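Local coordinates for TetR-family transcriptional regulator (Pectobacterium atrosepticum, PDB 2HYT), which probably acts as a DNA-binding transcription factor of the TetR family, recognising a cis-regulatory DNA region through a predicted helix-turn-helix motif, at residues L75-S79 with C91-Y96; Q142-A146 with L192-R197. One frame throughout, in Å; residues are numbered along the deposited sequence. Where two conformers were deposited one is given.

Contact 1. Residues L75-S79 with C91-Y96; sequences LQAIS and CRCRAY. With EDO (1,2-ethanediol), chain B.
Both segments are helical: L75-S79 belongs to helix 56-81 and C91-Y96 to helix 85-98. Their local axes pass 9.0 Å apart and run nearly antiparallel, at 154°, with the CA atoms of L75 and R92 5.7 Å apart as the nearest pair. R92 leaves its helix sideways and is extended through all its chi angles (ttt, chi4 170°), so it lies as a knob among L75, Q76, I78 and S79. R92 CD comes 3.3 Å from L75 O, and the carbonyl carbon of L75 lies over one guanidinium face. R92 NH1 donates to S79 OG (3.0 Å), S79 taking the p rotamer. This antiparallel pair joins the long helix leading out of the predicted helix-turn-helix region to the TetR-type C-terminal domain. A water accepts from R92 NH1 (3.0 Å) and donates to Q76 OE1 (2.7 Å), while Q76 NE2 hydrogen-bonds D80 OD1 and R92 NH2 hydrogen-bonds S131 OG of helix 122-141. R92 NE donates to O1 of a 1,2-ethanediol (2.9 Å), probably from the crystallisation liquor. Beside this polar cluster, L75 and I78, both mt, make the apolar seam: I78 CD1 meets A95 CB (3.3 Å), I78 CG2 meets C91 SG (3.7 Å), and L75 CD2 lies 4.0 Å from A95 CB. With Y96 at chi1 t, L75 CD1 reaches its ring edge, 3.9 Å from Y96 CD2.

Contact 2. Residues Q142-A146 with L192-R197; sequences QGVVA and LLVKPR
Two nearly linear backbone hydrogen bonds join the segments: A146 N donates to L192 O (2.8 Å, 169°) and V194 N to V144 O (3.0 Å, 170°). They flank V145 and L193, whose CA atoms stand 4.7 Å apart, with CA-H...O contacts from V145 CA to L192 O (3.3 Å) and from L193 CA to V144 O (3.5 Å). V144 O also accepts from a water (2.7 Å) that in turn accepts from K195 N (3.1 Å). R197 NH1 forms a salt bridge with D84 OD2. V145 (-101/136) and L193 (-71/139) are extended, whereas V144 and V194 keep helix-like angles, confining the pairing to one bridge. Upstream, G143 closes helix 122-141 at positive phi (77/15) in a Schellman motif. The L193 CA-to-CB bond points away, but its mt side chain ends nearer, so L193 CD2 meets CG1 of V144 (t) at 3.8 Å; V145 CG1 packs on L192 CB (4.2 Å) and A146 CB on V194 CG2 (4.2 Å). W86 of helix 85-98 touches V144, V145 and L193; L188 of the second subunit packs on L192. The bond pattern is that of a single antiparallel, non-hydrogen-bonded beta bridge, here joining an interhelical loop to the C-terminal tail of the helical TetR-type domain.

Both contacts involve helix 85-98, but in different ways: contact 1 uses it directly as one partner, while contact 2 rests against its W86. Contact 1 lies nearer the middle of the chain, its centre 11 Å from the chain centre against 27 Å for contact 2, and neither of its segments is touched by the other subunit. There, chemistry is carried by side chains, an arginine and an apolar seam between helices. At the far end of the domain, contact 2 instead uses main-chain bonds between loops, with some residues exposed and others meeting the second subunit. The two centres are 18 Å apart, nearest atoms about 7 Å, without touching.

Contact 1. Residues L75-S79 with C91-Y96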
loop_
_atom_site.group_PDB
_atom_site.type_symbol
_atom_site.label_atom_id
_atom_site.label_comp_id
_atom_site.label_asym_id
_atom_site.label_seq_id
_atom_site.Cartn_x
_atom_site.Cartn_y
_atom_site.Cartn_z
ATOM N N LEU A 75 -9.587 -9.850 13.765
ATOM C CA LEU A 75 -8.464 -10.585 13.262
ATOM C C LEU A 75 -7.617 -11.171 14.398
ATOM O O LEU A 75 -7.187 -12.331 14.322
ATOM C CB LEU A 75 -7.621 -9.709 12.347
ATOM C CG LEU A 75 -8.326 -9.343 11.047
ATOM C CD1 LEU A 75 -7.609 -8.127 10.476
ATOM C CD2 LEU A 75 -8.397 -10.522 10.063
ATOM N N GLN A 76 -7.365 -10.368 15.441
ATOM C CA GLN A 76 -6.626 -10.848 16.605
ATOM C C GLN A 76 -7.370 -12.023 17.229
ATOM O O GLN A 76 -6.738 -13.012 17.653
ATOM C CB GLN A 76 -6.454 -9.728 17.600
ATOM C CG GLN A 76 -5.684 -10.135 18.881
ATOM C CD GLN A 76 -4.229 -10.429 18.598
ATOM O OE1 GLN A 76 -3.524 -9.627 17.953
ATOM N NE2 GLN A 76 -3.752 -11.554 19.111
ATOM N N ALA A 77 -8.700 -11.953 17.273
ATOM C CA ALA A 77 -9.491 -13.046 17.839
ATOM C C ALA A 77 -9.380 -14.373 17.094
ATOM O O ALA A 77 -9.467 -15.441 17.697
ATOM C CB ALA A 77 -10.932 -12.655 17.958
ATOM N N ILE A 78 -9.228 -14.328 15.778
ATOM C CA ILE A 78 -9.047 -15.540 15.016
ATOM C C ILE A 78 -7.776 -16.237 15.465
ATOM O O ILE A 78 -7.775 -17.462 15.706
ATOM C CB ILE A 78 -9.007 -15.239 13.496
ATOM C CG1 ILE A 78 -10.371 -14.789 12.995
ATOM C CG2 ILE A 78 -8.460 -16.467 12.727
ATOM C CD1 ILE A 78 -10.369 -14.228 11.543
ATOM N N SER A 79 -6.659 -15.512 15.582
ATOM C CA SER A 79 -5.419 -16.242 15.923
ATOM C C SER A 79 -5.366 -16.563 17.417
ATOM O O SER A 79 -4.767 -17.575 17.835
ATOM C CB SER A 79 -4.168 -15.513 15.421
ATOM O OG SER A 79 -4.218 -14.144 15.697
ATOM N N CYS A 91 -5.907 -18.713 8.632
ATOM C CA CYS A 91 -7.289 -18.273 8.734
ATOM C C CYS A 91 -7.397 -16.762 8.894
ATOM O O CYS A 91 -8.257 -16.160 8.295
ATOM C CB CYS A 91 -7.955 -18.968 9.902
ATOM S SG CYS A 91 -9.674 -18.624 10.026
ATOM N N ARG A 92 -6.505 -16.183 9.693
ATOM C CA ARG A 92 -6.466 -14.744 9.901
ATOM C C ARG A 92 -6.127 -14.014 8.583
ATOM O O ARG A 92 -6.777 -13.005 8.203
ATOM C CB ARG A 92 -5.440 -14.413 10.951
ATOM C CG ARG A 92 -5.249 -12.959 11.188
ATOM C CD ARG A 92 -4.466 -12.734 12.446
ATOM N NE ARG A 92 -3.855 -11.411 12.453
ATOM C CZ ARG A 92 -3.264 -10.878 13.509
ATOM N NH1 ARG A 92 -3.215 -11.524 14.666
ATOM N NH2 ARG A 92 -2.726 -9.662 13.387
ATOM N N CYS A 93 -5.105 -14.516 7.896
ATOM C CA CYS A 93 -4.740 -13.938 6.609
ATOM C C CYS A 93 -5.891 -14.036 5.591
ATOM O O CYS A 93 -6.219 -13.037 4.904
ATOM C CB CYS A 93 -3.467 -14.558 6.044
ATOM S SG CYS A 93 -1.968 -14.237 6.985
ATOM N N ARG A 94 -6.524 -15.202 5.494
ATOM C CA ARG A 94 -7.666 -15.349 4.579
ATOM C C ARG A 94 -8.822 -14.422 4.966
ATOM O O ARG A 94 -9.499 -13.858 4.113
ATOM C CB ARG A 94 -8.155 -16.775 4.578
ATOM C CG ARG A 94 -7.215 -17.731 3.884
ATOM C CD ARG A 94 -7.893 -19.095 3.627
ATOM N NE ARG A 94 -8.395 -19.719 4.860
ATOM C CZ ARG A 94 -7.750 -20.647 5.572
ATOM N NH1 ARG A 94 -6.558 -21.102 5.211
ATOM N NH2 ARG A 94 -8.323 -21.128 6.664
ATOM N N ALA A 95 -9.056 -14.289 6.270
ATOM C CA ALA A 95 -10.151 -13.451 6.771
ATOM C C ALA A 95 -9.990 -11.977 6.370
ATOM O O ALA A 95 -10.964 -11.289 6.017
ATOM C CB ALA A 95 -10.272 -13.604 8.280
ATOM N N TYR A 96 -8.746 -11.501 6.333
ATOM C CA TYR A 96 -8.454 -10.168 5.863
ATOM C C TYR A 96 -8.937 -9.957 4.418
ATOM O O TYR A 96 -9.532 -8.909 4.067
ATOM C CB TYR A 96 -6.960 -9.875 5.992
ATOM C CG TYR A 96 -6.636 -8.452 5.726
ATOM C CD1 TYR A 96 -6.468 -7.999 4.405
ATOM C CD2 TYR A 96 -6.491 -7.529 6.762
ATOM C CE1 TYR A 96 -6.184 -6.650 4.158
ATOM C CE2 TYR A 96 -6.195 -6.197 6.503
ATOM C CZ TYR A 96 -6.052 -5.769 5.182
ATOM O OH TYR A 96 -5.744 -4.467 4.826
HETATM C C1 EDO B . -4.095 -9.495 8.867
HETATM O O1 EDO B . -4.017 -9.515 10.310
HETATM C C2 EDO B . -3.462 -8.189 8.378
HETATM O O2 EDO B . -2.021 -8.202 8.572
HETATM O O HOH W 1 -1.304 -10.530 16.791
#

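Contact 2. Residues Q142-A146 with L192-R197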
loop_
_atom_site.group_PDB
_atom_site.type_symbol
_atom_site.label_atom_id
_atom_site.label_comp_id
_atom_site.label_asym_id
_atom_site.label_seq_id
_atom_site.Cartn_x
_atom_site.Cartn_y
_atom_site.Cartn_z
ATOM N N GLN A 142 7.973 -20.951 18.180
ATOM C CA GLN A 142 7.435 -22.314 18.189
ATOM C C GLN A 142 8.148 -23.280 17.237
ATOM O O GLN A 142 7.962 -24.529 17.345
ATOM C CB GLN A 142 5.949 -22.295 17.824
ATOM C CG GLN A 142 5.018 -21.706 18.832
ATOM C CD GLN A 142 3.579 -22.134 18.639
ATOM O OE1 GLN A 142 3.293 -23.348 18.569
ATOM N NE2 GLN A 142 2.655 -21.173 18.642
ATOM N N GLY A 143 8.980 -22.752 16.345
ATOM C CA GLY A 143 9.636 -23.566 15.325
ATOM C C GLY A 143 8.720 -23.929 14.182
ATOM O O GLY A 143 9.060 -24.819 13.374
ATOM N N VAL A 144 7.584 -23.252 14.083
ATOM C CA VAL A 144 6.637 -23.489 12.985
ATOM C C VAL A 144 7.060 -22.740 11.721
ATOM O O VAL A 144 7.055 -23.322 10.619
ATOM C CB VAL A 144 5.175 -23.101 13.395
ATOM C CG1 VAL A 144 4.190 -23.189 12.220
ATOM C CG2 VAL A 144 4.703 -23.989 14.598
ATOM N N VAL A 145 7.401 -21.461 11.892
ATOM C CA VAL A 145 7.845 -20.568 10.814
ATOM C C VAL A 145 9.363 -20.442 10.860
ATOM O O VAL A 145 9.979 -20.306 11.926
ATOM C CB VAL A 145 7.129 -19.209 10.875
ATOM C CG1 VAL A 145 7.832 -18.073 9.980
ATOM C CG2 VAL A 145 5.668 -19.386 10.482
ATOM N N ALA A 146 9.977 -20.527 9.677
ATOM C CA ALA A 146 11.432 -20.425 9.563
ATOM C C ALA A 146 11.976 -19.086 10.077
ATOM O O ALA A 146 11.286 -18.058 10.071
ATOM C CB ALA A 146 11.872 -20.643 8.074
ATOM N N LEU A 192 6.793 -20.193 4.246
ATOM C CA LEU A 192 7.196 -19.802 5.600
ATOM C C LEU A 192 7.450 -20.968 6.523
ATOM O O LEU A 192 8.159 -20.802 7.528
ATOM C CB LEU A 192 6.136 -18.922 6.212
ATOM C CG LEU A 192 5.829 -17.673 5.382
ATOM C CD1 LEU A 192 4.895 -16.803 6.212
ATOM C CD2 LEU A 192 7.064 -16.942 4.959
ATOM N N LEU A 193 6.863 -22.140 6.237
ATOM C CA LEU A 193 6.977 -23.283 7.138
ATOM C C LEU A 193 8.373 -23.886 7.150
ATOM O O LEU A 193 9.031 -23.981 6.106
ATOM C CB LEU A 193 5.998 -24.366 6.754
ATOM C CG LEU A 193 4.519 -24.095 7.001
ATOM C CD1 LEU A 193 3.603 -25.118 6.300
ATOM C CD2 LEU A 193 4.187 -24.113 8.513
ATOM N N VAL A 194 8.833 -24.257 8.346
ATOM C CA VAL A 194 10.057 -25.027 8.493
ATOM C C VAL A 194 9.864 -26.411 7.844
ATOM O O VAL A 194 10.704 -26.848 7.052
ATOM C CB VAL A 194 10.437 -25.198 9.981
ATOM C CG1 VAL A 194 11.558 -26.190 10.158
ATOM C CG2 VAL A 194 10.845 -23.834 10.565
ATOM N N LYS A 195 8.748 -27.047 8.177
ATOM C CA LYS A 195 8.404 -28.402 7.761
ATOM C C LYS A 195 7.078 -28.356 6.990
ATOM O O LYS A 195 6.043 -27.963 7.543
ATOM C CB LYS A 195 8.244 -29.302 8.994
ATOM C CG LYS A 195 7.800 -30.735 8.667
ATOM N N PRO A 196 7.092 -28.742 5.705
ATOM C CA PRO A 196 5.829 -28.731 4.951
ATOM C C PRO A 196 4.764 -29.636 5.550
ATOM O O PRO A 196 5.088 -30.661 6.160
ATOM C CB PRO A 196 6.233 -29.256 3.565
ATOM C CG PRO A 196 7.728 -28.993 3.467
ATOM C CD PRO A 196 8.229 -29.195 4.881
ATOM N N ARG A 197 3.504 -29.261 5.351
ATOM C CA ARG A 197 2.370 -30.041 5.819
ATOM C C ARG A 197 1.616 -30.687 4.647
ATOM O O ARG A 197 0.817 -31.613 4.839
ATOM C CB ARG A 197 1.442 -29.136 6.619
ATOM C CG ARG A 197 2.144 -28.492 7.784
ATOM C CD ARG A 197 1.163 -27.865 8.749
ATOM N NE ARG A 197 1.844 -27.344 9.935
ATOM C CZ ARG A 197 1.211 -26.823 10.978
ATOM N NH1 ARG A 197 -0.124 -26.742 10.994
ATOM N NH2 ARG A 197 1.916 -26.386 12.016
ATOM O OXT ARG A 197 1.795 -30.307 3.484
HETATM O O HOH W 2 6.873 -26.042 10.484
#